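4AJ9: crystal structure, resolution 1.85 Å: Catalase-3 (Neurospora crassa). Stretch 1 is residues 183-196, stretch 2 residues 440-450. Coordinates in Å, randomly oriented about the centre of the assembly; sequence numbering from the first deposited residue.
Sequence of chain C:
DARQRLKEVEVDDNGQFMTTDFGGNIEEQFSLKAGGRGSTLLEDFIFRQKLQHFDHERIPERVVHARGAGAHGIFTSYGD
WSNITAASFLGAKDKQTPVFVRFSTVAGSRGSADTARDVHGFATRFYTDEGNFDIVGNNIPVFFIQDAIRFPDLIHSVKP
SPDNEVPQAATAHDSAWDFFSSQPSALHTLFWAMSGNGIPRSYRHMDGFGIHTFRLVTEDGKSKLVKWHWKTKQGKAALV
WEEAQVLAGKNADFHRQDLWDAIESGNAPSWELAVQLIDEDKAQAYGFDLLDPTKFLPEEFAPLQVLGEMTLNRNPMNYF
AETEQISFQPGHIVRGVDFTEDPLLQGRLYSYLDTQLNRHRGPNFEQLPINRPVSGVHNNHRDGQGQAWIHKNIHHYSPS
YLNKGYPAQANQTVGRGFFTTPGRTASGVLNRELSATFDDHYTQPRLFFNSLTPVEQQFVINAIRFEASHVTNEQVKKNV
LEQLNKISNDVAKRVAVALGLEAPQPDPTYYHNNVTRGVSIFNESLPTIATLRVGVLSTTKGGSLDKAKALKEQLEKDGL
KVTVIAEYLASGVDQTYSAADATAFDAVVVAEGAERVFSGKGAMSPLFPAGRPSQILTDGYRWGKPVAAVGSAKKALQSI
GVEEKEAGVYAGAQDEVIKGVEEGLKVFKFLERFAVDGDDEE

Stretch 1 (183-196) QPSALHTLFWAMSG
Stretch 2 440-450: DHYTQPRLFFN

Two helices whose touching residues are at least 253 apart in sequence run nearly parallel and pack together without a single direct hydrogen bond between them; aromatic rings, prolines and one shared water do the work. The most striking element is a face-to-face stack of Phe448 on the five-membered ring of Trp192, with centroids 3.8 Å apart, planes inclined by 25°, and Trp192 CE2 only 3.3 Å from Phe448 CD1. Trp192 (chi1 m, chi2 85°) starts with its CA-to-CB bond sideways, but the ring end comes nearer.

The helical segments, 187-193 and 443-450, have N-to-C directions 20° apart and axes 8.7 Å apart at closest approach. Register is set by two pairs: CA of Ser185 lies 4.9 Å from CA of His441, and CA of His188 lies 4.6 Å from CA of Pro445. Such close backbones suit a proline, whose short, closed ring brings CG and CD against His188 without a long side chain between the backbones. Stretch 1 begins with Gln183 in an extended conformation (phi/psi -133/78), and residues 184-186 already have helical torsions. In stretch 2, Asp440 (chi1 t) reaches forward to the helix start: its OD1 accepts from Tyr442 N at 3.0 Å and from Thr443 N at 2.9 Å, while OD2 accepts from Thr443 OG1 at 2.6 Å. Tyr442 occupies the N-cap position.

At the N-terminal end, the CA-to-CB bonds of Pro184 and His441 point toward the opposing stretch. The His441 ring (chi1 m, chi2 -55°) lays one face over Ser185 N, with its ND1 3.6 Å from Ser185 CA and 3.7 Å from Ser185 CB. Tyr442, also m, starts sideways but brings its ring back, placing CE1 3.5 Å from Leu187 CD1 and OH 3.4 Å from Pro184 CB. Its apolar carbons suit the leucine (m, t), while its hydroxyl is hydrogen-bonded elsewhere in the structure. A water bridges two acceptors by donating to both Ser185 O (2.8 Å) and His441 O (2.7 Å).

In the middle, Pro445, with a C-gamma exo pucker, places CG 3.6 Å from His188 CA. Its CD makes a CH-pi contact with the His188 ring, 4.3 Å from CD to the ring centroid and 24° off the normal. Histidine (chi1 t, chi2 -177°) offers a flat face here, and CE1 reaches to 3.3 Å from Gln444 OE1. His188 NE2 also lies 3.1 Å from Trp192 NE1, one turn on.

The CA-to-CB bond of Phe448 (t, chi2 76°) points toward stretch 1, which covers 120 Å² of the residue, the largest share of any. Besides the stack, its CD2 lies 3.9 Å from Phe191 CB, and its CZ is 3.7 Å from Ser195 OG at the ring edge. That hydroxyl (chi1 p) is occupied by donating to Trp192 O at 2.6 Å. Phe191, with chi1 at -91° between wells and chi2 at 55°, sets CE2 4.1 Å from CD1 of Phe449 (chi1 t, chi2 84°). Flat, largely apolar rings suit this buried end, contributing to a total of 664 Å² covered on both sides.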

ATOM      1  N   GLN C 183      16.391  32.006   6.163  1.00  7.49           N
ATOM      2  CA  GLN C 183      17.019  30.976   6.997  1.00  6.53           C
ATOM      3  C   GLN C 183      18.515  30.933   6.692  1.00  7.67           C
ATOM      4  O   GLN C 183      18.983  30.049   5.968  1.00  8.29           O
ATOM      5  CB  GLN C 183      16.389  29.609   6.674  1.00  9.41           C
ATOM      6  CG  GLN C 183      16.808  28.462   7.596  1.00  9.86           C
ATOM      7  CD  GLN C 183      16.250  28.643   8.985  1.00 12.19           C
ATOM      8  OE1 GLN C 183      15.179  28.122   9.311  1.00 14.35           O
ATOM      9  NE2 GLN C 183      16.957  29.418   9.809  1.00  4.88           N
ATOM     10  N   PRO C 184      19.284  31.893   7.246  1.00  5.31           N
ATOM     11  CA  PRO C 184      20.639  32.149   6.733  1.00  7.40           C
ATOM     12  C   PRO C 184      21.637  31.005   6.901  1.00  4.24           C
ATOM     13  O   PRO C 184      22.683  31.051   6.265  1.00  8.29           O
ATOM     14  CB  PRO C 184      21.091  33.386   7.525  1.00 12.43           C
ATOM     15  CG  PRO C 184      19.819  34.064   7.922  1.00  9.74           C
ATOM     16  CD  PRO C 184      18.838  32.942   8.180  1.00  8.46           C
ATOM     17  N   SER C 185      21.333  30.000   7.720  1.00  6.30           N
ATOM     18  CA  SER C 185      22.252  28.879   7.842  1.00  5.87           C
ATOM     19  C   SER C 185      22.463  28.276   6.451  1.00  5.92           C
ATOM     20  O   SER C 185      23.511  27.706   6.166  1.00  5.52           O
ATOM     21  CB  SER C 185      21.703  27.823   8.805  1.00 10.34           C
ATOM     22  OG  SER C 185      20.485  27.292   8.316  1.00  7.42           O
ATOM     23  N   ALA C 186      21.460  28.435   5.586  1.00  7.07           N
ATOM     24  CA  ALA C 186      21.468  27.826   4.251  1.00  5.49           C
ATOM     25  C   ALA C 186      22.521  28.437   3.335  1.00  7.79           C
ATOM     26  O   ALA C 186      22.839  27.878   2.286  1.00  6.91           O
ATOM     27  CB  ALA C 186      20.071  27.943   3.603  1.00  4.92           C
ATOM     28  N   LEU C 187      23.084  29.574   3.729  1.00  8.58           N
ATOM     29  CA  LEU C 187      23.958  30.304   2.808  1.00  7.44           C
ATOM     30  C   LEU C 187      25.232  29.540   2.466  1.00  6.33           C
ATOM     31  O   LEU C 187      25.804  29.709   1.376  1.00  6.68           O
ATOM     32  CB  LEU C 187      24.291  31.694   3.352  1.00  7.95           C
ATOM     33  CG  LEU C 187      23.077  32.619   3.417  1.00  9.60           C
ATOM     34  CD1 LEU C 187      23.385  33.834   4.273  1.00 10.78           C
ATOM     35  CD2 LEU C 187      22.609  33.030   2.013  1.00  5.91           C
ATOM     36  N   HIS C 188      25.684  28.688   3.374  1.00  5.94           N
ATOM     37  CA  HIS C 188      26.957  28.016   3.136  1.00  6.27           C
ATOM     38  C   HIS C 188      26.793  26.985   2.033  1.00 11.58           C
ATOM     39  O   HIS C 188      27.484  27.038   1.011  1.00  8.10           O
ATOM     40  CB  HIS C 188      27.539  27.401   4.418  1.00  5.65           C
ATOM     41  CG  HIS C 188      28.979  26.988   4.291  1.00  6.59           C
ATOM     42  ND1 HIS C 188      29.667  26.352   5.305  1.00  7.99           N
ATOM     43  CD2 HIS C 188      29.856  27.114   3.264  1.00  6.61           C
ATOM     44  CE1 HIS C 188      30.903  26.102   4.906  1.00  6.17           C
ATOM     45  NE2 HIS C 188      31.043  26.551   3.670  1.00  8.26           N
ATOM     46  N   THR C 189      25.864  26.056   2.221  1.00  7.96           N
ATOM     47  CA  THR C 189      25.618  25.058   1.195  1.00  6.77           C
ATOM     48  C   THR C 189      25.230  25.737  -0.114  1.00  5.41           C
ATOM     49  O   THR C 189      25.602  25.278  -1.189  1.00  5.04           O
ATOM     50  CB  THR C 189      24.539  24.038   1.633  1.00  9.26           C
ATOM     51  OG1 THR C 189      24.965  23.391   2.834  1.00  6.39           O
ATOM     52  CG2 THR C 189      24.328  22.968   0.555  1.00  4.60           C
ATOM     53  N   LEU C 190      24.510  26.854  -0.028  1.00  6.26           N
ATOM     54  CA  LEU C 190      24.133  27.584  -1.228  1.00  5.53           C
ATOM     55  C   LEU C 190      25.371  27.972  -2.059  1.00  7.04           C
ATOM     56  O   LEU C 190      25.420  27.727  -3.265  1.00  7.34           O
ATOM     57  CB  LEU C 190      23.291  28.813  -0.871  1.00  5.65           C
ATOM     58  CG  LEU C 190      22.813  29.692  -2.033  1.00  4.97           C
ATOM     59  CD1 LEU C 190      21.906  28.923  -3.015  1.00  3.65           C
ATOM     60  CD2 LEU C 190      22.111  30.923  -1.484  1.00  4.54           C
ATOM     61  N   PHE C 191      26.373  28.563  -1.415  1.00  9.93           N
ATOM     62  CA  PHE C 191      27.605  28.959  -2.107  1.00  7.19           C
ATOM     63  C   PHE C 191      28.281  27.769  -2.795  1.00 10.48           C
ATOM     64  O   PHE C 191      28.769  27.879  -3.922  1.00  5.93           O
ATOM     65  CB  PHE C 191      28.574  29.658  -1.136  1.00  6.75           C
ATOM     66  CG  PHE C 191      28.412  31.154  -1.087  1.00  7.29           C
ATOM     67  CD1 PHE C 191      27.178  31.723  -0.811  1.00  6.22           C
ATOM     68  CD2 PHE C 191      29.484  31.990  -1.354  1.00 10.97           C
ATOM     69  CE1 PHE C 191      27.026  33.096  -0.788  1.00 12.96           C
ATOM     70  CE2 PHE C 191      29.335  33.364  -1.334  1.00  9.10           C
ATOM     71  CZ  PHE C 191      28.105  33.917  -1.055  1.00  9.82           C
ATOM     72  N   TRP C 192      28.313  26.627  -2.116  1.00  7.31           N
ATOM     73  CA  TRP C 192      28.874  25.422  -2.714  1.00  4.66           C
ATOM     74  C   TRP C 192      28.052  24.990  -3.935  1.00  5.07           C
ATOM     75  O   TRP C 192      28.606  24.571  -4.956  1.00  7.53           O
ATOM     76  CB  TRP C 192      28.903  24.273  -1.704  1.00  4.83           C
ATOM     77  CG  TRP C 192      30.039  24.319  -0.684  1.00  6.54           C
ATOM     78  CD1 TRP C 192      30.048  25.002   0.501  1.00  6.18           C
ATOM     79  CD2 TRP C 192      31.303  23.627  -0.755  1.00  5.81           C
ATOM     80  NE1 TRP C 192      31.236  24.784   1.166  1.00  4.70           N
ATOM     81  CE2 TRP C 192      32.020  23.944   0.421  1.00  7.81           C
ATOM     82  CE3 TRP C 192      31.888  22.763  -1.687  1.00  6.75           C
ATOM     83  CZ2 TRP C 192      33.295  23.440   0.684  1.00  9.25           C
ATOM     84  CZ3 TRP C 192      33.163  22.270  -1.431  1.00  4.77           C
ATOM     85  CH2 TRP C 192      33.849  22.606  -0.248  1.00  7.83           C
ATOM     86  N   ALA C 193      26.728  25.075  -3.819  1.00  6.26           N
ATOM     87  CA  ALA C 193      25.855  24.658  -4.922  1.00  4.53           C
ATOM     88  C   ALA C 193      25.974  25.626  -6.105  1.00  7.87           C
ATOM     89  O   ALA C 193      25.745  25.250  -7.256  1.00  6.94           O
ATOM     90  CB  ALA C 193      24.397  24.553  -4.447  1.00  4.83           C
ATOM     91  N   MET C 194      26.331  26.877  -5.808  1.00  4.74           N
ATOM     92  CA  MET C 194      26.565  27.884  -6.848  1.00  7.93           C
ATOM     93  C   MET C 194      27.968  27.787  -7.448  1.00 10.34           C
ATOM     94  O   MET C 194      28.286  28.505  -8.391  1.00 11.88           O
ATOM     95  CB  MET C 194      26.338  29.298  -6.302  1.00  5.24           C
ATOM     96  CG  MET C 194      24.917  29.577  -5.831  1.00  7.38           C
ATOM     97  SD  MET C 194      23.724  29.484  -7.190  1.00  8.13           S
ATOM     98  CE  MET C 194      22.661  28.147  -6.626  1.00  9.43           C
ATOM     99  N   SER C 195      28.804  26.900  -6.904  1.00  6.40           N
ATOM    100  CA  SER C 195      30.139  26.683  -7.450  1.00  4.59           C
ATOM    101  C   SER C 195      30.126  25.493  -8.405  1.00  9.77           C
ATOM    102  O   SER C 195      29.051  25.012  -8.803  1.00  5.90           O
ATOM    103  CB  SER C 195      31.157  26.453  -6.323  1.00  7.99           C
ATOM    104  OG  SER C 195      31.053  25.129  -5.805  1.00  6.23           O
ATOM    105  N   GLY C 196      31.309  25.019  -8.788  1.00  6.36           N
ATOM    106  CA  GLY C 196      31.394  23.861  -9.661  1.00  5.53           C
ATOM    107  C   GLY C 196      30.785  22.614  -9.042  1.00  8.70           C
ATOM    108  O   GLY C 196      30.404  21.682  -9.743  1.00  5.36           O
ATOM    109  N   ASP C 440      26.683  31.253  14.085  1.00  8.60           N
ATOM    110  CA  ASP C 440      27.421  31.944  13.019  1.00 11.21           C
ATOM    111  C   ASP C 440      27.131  31.357  11.638  1.00  8.00           C
ATOM    112  O   ASP C 440      27.527  30.237  11.343  1.00  9.75           O
ATOM    113  CB  ASP C 440      28.928  31.916  13.307  1.00 10.81           C
ATOM    114  CG  ASP C 440      29.749  32.677  12.269  1.00 14.40           C
ATOM    115  OD1 ASP C 440      29.391  32.665  11.071  1.00 10.30           O
ATOM    116  OD2 ASP C 440      30.770  33.283  12.655  1.00 12.40           O
ATOM    117  N   HIS C 441      26.471  32.136  10.783  1.00  6.87           N
ATOM    118  CA  HIS C 441      26.024  31.620   9.492  1.00 10.47           C
ATOM    119  C   HIS C 441      26.791  32.153   8.289  1.00 14.93           C
ATOM    120  O   HIS C 441      26.492  31.776   7.154  1.00  9.53           O
ATOM    121  CB  HIS C 441      24.534  31.916   9.303  1.00  6.29           C
ATOM    122  CG  HIS C 441      23.682  31.470  10.446  1.00  8.33           C
ATOM    123  ND1 HIS C 441      23.686  30.172  10.914  1.00 10.46           N
ATOM    124  CD2 HIS C 441      22.792  32.146  11.213  1.00  5.90           C
ATOM    125  CE1 HIS C 441      22.832  30.065  11.918  1.00  7.38           C
ATOM    126  NE2 HIS C 441      22.277  31.249  12.120  1.00 10.13           N
ATOM    127  N   TYR C 442      27.790  33.004   8.530  1.00  7.06           N
ATOM    128  CA  TYR C 442      28.405  33.771   7.455  1.00  8.39           C
ATOM    129  C   TYR C 442      29.907  33.568   7.320  1.00  5.49           C
ATOM    130  O   TYR C 442      30.466  33.688   6.227  1.00  7.28           O
ATOM    131  CB  TYR C 442      28.098  35.252   7.664  1.00  7.20           C
ATOM    132  CG  TYR C 442      26.623  35.529   7.856  1.00  9.23           C
ATOM    133  CD1 TYR C 442      25.773  35.648   6.764  1.00  6.25           C
ATOM    134  CD2 TYR C 442      26.080  35.674   9.128  1.00 11.10           C
ATOM    135  CE1 TYR C 442      24.419  35.909   6.934  1.00  9.42           C
ATOM    136  CE2 TYR C 442      24.721  35.925   9.309  1.00 10.39           C
ATOM    137  CZ  TYR C 442      23.902  36.046   8.208  1.00  9.61           C
ATOM    138  OH  TYR C 442      22.564  36.308   8.384  1.00  6.37           O
ATOM    139  N   THR C 443      30.561  33.253   8.432  1.00  9.37           N
ATOM    140  CA  THR C 443      32.013  33.128   8.433  1.00 12.55           C
ATOM    141  C   THR C 443      32.501  32.068   7.448  1.00 10.20           C
ATOM    142  O   THR C 443      33.419  32.321   6.664  1.00 10.11           O
ATOM    143  CB  THR C 443      32.560  32.866   9.856  1.00 10.83           C
ATOM    144  OG1 THR C 443      32.289  34.005  10.684  1.00 10.67           O
ATOM    145  CG2 THR C 443      34.052  32.609   9.816  1.00 10.33           C
ATOM    146  N   GLN C 444      31.882  30.889   7.453  1.00  9.37           N
ATOM    147  CA  GLN C 444      32.373  29.855   6.553  1.00  7.10           C
ATOM    148  C   GLN C 444      31.997  30.035   5.084  1.00  4.88           C
ATOM    149  O   GLN C 444      32.788  29.708   4.208  1.00 10.96           O
ATOM    150  CB  GLN C 444      32.080  28.449   7.080  1.00  7.80           C
ATOM    151  CG  GLN C 444      32.954  28.123   8.262  1.00  9.26           C
ATOM    152  CD  GLN C 444      33.147  26.645   8.456  1.00 13.21           C
ATOM    153  OE1 GLN C 444      32.516  25.822   7.776  1.00  7.31           O
ATOM    154  NE2 GLN C 444      34.006  26.291   9.395  1.00  5.47           N
ATOM    155  N   PRO C 445      30.793  30.553   4.806  1.00  6.48           N
ATOM    156  CA  PRO C 445      30.563  30.904   3.402  1.00 11.35           C
ATOM    157  C   PRO C 445      31.652  31.847   2.906  1.00  9.88           C
ATOM    158  O   PRO C 445      32.163  31.665   1.800  1.00  5.41           O
ATOM    159  CB  PRO C 445      29.209  31.606   3.439  1.00  4.66           C
ATOM    160  CG  PRO C 445      28.489  30.937   4.570  1.00  8.23           C
ATOM    161  CD  PRO C 445      29.564  30.670   5.614  1.00  7.21           C
ATOM    162  N   ARG C 446      32.012  32.836   3.720  1.00  7.62           N
ATOM    163  CA  ARG C 446      33.131  33.710   3.370  1.00 12.21           C
ATOM    164  C   ARG C 446      34.440  32.931   3.196  1.00 10.82           C
ATOM    165  O   ARG C 446      35.144  33.107   2.206  1.00 10.52           O
ATOM    166  CB  ARG C 446      33.296  34.829   4.398  1.00 13.13           C
ATOM    167  CG  ARG C 446      34.447  35.777   4.081  1.00 11.15           C
ATOM    168  CD  ARG C 446      34.292  36.412   2.710  1.00  9.08           C
ATOM    169  NE  ARG C 446      35.382  37.351   2.452  1.00 10.77           N
ATOM    170  CZ  ARG C 446      35.334  38.647   2.741  1.00  9.11           C
ATOM    171  NH1 ARG C 446      34.234  39.173   3.272  1.00 10.44           N
ATOM    172  NH2 ARG C 446      36.383  39.423   2.478  1.00 17.56           N
ATOM    173  N   LEU C 447      34.750  32.055   4.149  1.00 12.15           N
ATOM    174  CA  LEU C 447      35.930  31.202   4.045  1.00 10.42           C
ATOM    175  C   LEU C 447      35.975  30.451   2.712  1.00  8.57           C
ATOM    176  O   LEU C 447      37.026  30.349   2.073  1.00 11.25           O
ATOM    177  CB  LEU C 447      35.966  30.204   5.213  1.00  9.83           C
ATOM    178  CG  LEU C 447      37.097  29.172   5.241  1.00 11.27           C
ATOM    179  CD1 LEU C 447      38.459  29.842   5.420  1.00 10.69           C
ATOM    180  CD2 LEU C 447      36.870  28.134   6.345  1.00 12.44           C
ATOM    181  N   PHE C 448      34.832  29.908   2.305  1.00  8.11           N
ATOM    182  CA  PHE C 448      34.768  29.119   1.084  1.00 11.38           C
ATOM    183  C   PHE C 448      35.003  29.993  -0.147  1.00  6.12           C
ATOM    184  O   PHE C 448      35.831  29.676  -1.002  1.00  9.05           O
ATOM    185  CB  PHE C 448      33.422  28.393   0.996  1.00  5.94           C
ATOM    186  CG  PHE C 448      33.172  27.743  -0.326  1.00  7.69           C
ATOM    187  CD1 PHE C 448      33.806  26.552  -0.658  1.00  8.91           C
ATOM    188  CD2 PHE C 448      32.278  28.310  -1.229  1.00 11.73           C
ATOM    189  CE1 PHE C 448      33.571  25.943  -1.878  1.00  7.53           C
ATOM    190  CE2 PHE C 448      32.035  27.709  -2.449  1.00  6.99           C
ATOM    191  CZ  PHE C 448      32.681  26.529  -2.780  1.00  7.81           C
ATOM    192  N   PHE C 449      34.290  31.108  -0.219  1.00  8.75           N
ATOM    193  CA  PHE C 449      34.458  32.031  -1.331  1.00  9.05           C
ATOM    194  C   PHE C 449      35.914  32.528  -1.443  1.00 11.67           C
ATOM    195  O   PHE C 449      36.482  32.571  -2.542  1.00 12.41           O
ATOM    196  CB  PHE C 449      33.482  33.200  -1.205  1.00 11.50           C
ATOM    197  CG  PHE C 449      33.523  34.140  -2.373  1.00 10.95           C
ATOM    198  CD1 PHE C 449      32.796  33.876  -3.515  1.00 13.98           C
ATOM    199  CD2 PHE C 449      34.306  35.285  -2.331  1.00 13.12           C
ATOM    200  CE1 PHE C 449      32.842  34.742  -4.606  1.00 14.15           C
ATOM    201  CE2 PHE C 449      34.355  36.154  -3.414  1.00  9.90           C
ATOM    202  CZ  PHE C 449      33.623  35.881  -4.550  1.00 14.03           C
ATOM    203  N   ASN C 450      36.515  32.904  -0.313  1.00  8.57           N
ATOM    204  CA  ASN C 450      37.919  33.318  -0.307  1.00 11.44           C
ATOM    205  C   ASN C 450      38.852  32.277  -0.889  1.00 10.54           C
ATOM    206  O   ASN C 450      39.942  32.604  -1.347  1.00 12.70           O
ATOM    207  CB  ASN C 450      38.417  33.605   1.115  1.00  8.65           C
ATOM    208  CG  ASN C 450      37.827  34.849   1.700  1.00 12.38           C
ATOM    209  OD1 ASN C 450      37.250  35.666   0.988  1.00 13.79           O
ATOM    210  ND2 ASN C 450      37.950  35.000   3.021  1.00 13.43           N
TER
HETATM  211  O   HOH W   1      25.756  29.162   6.843  1.00 14.61           O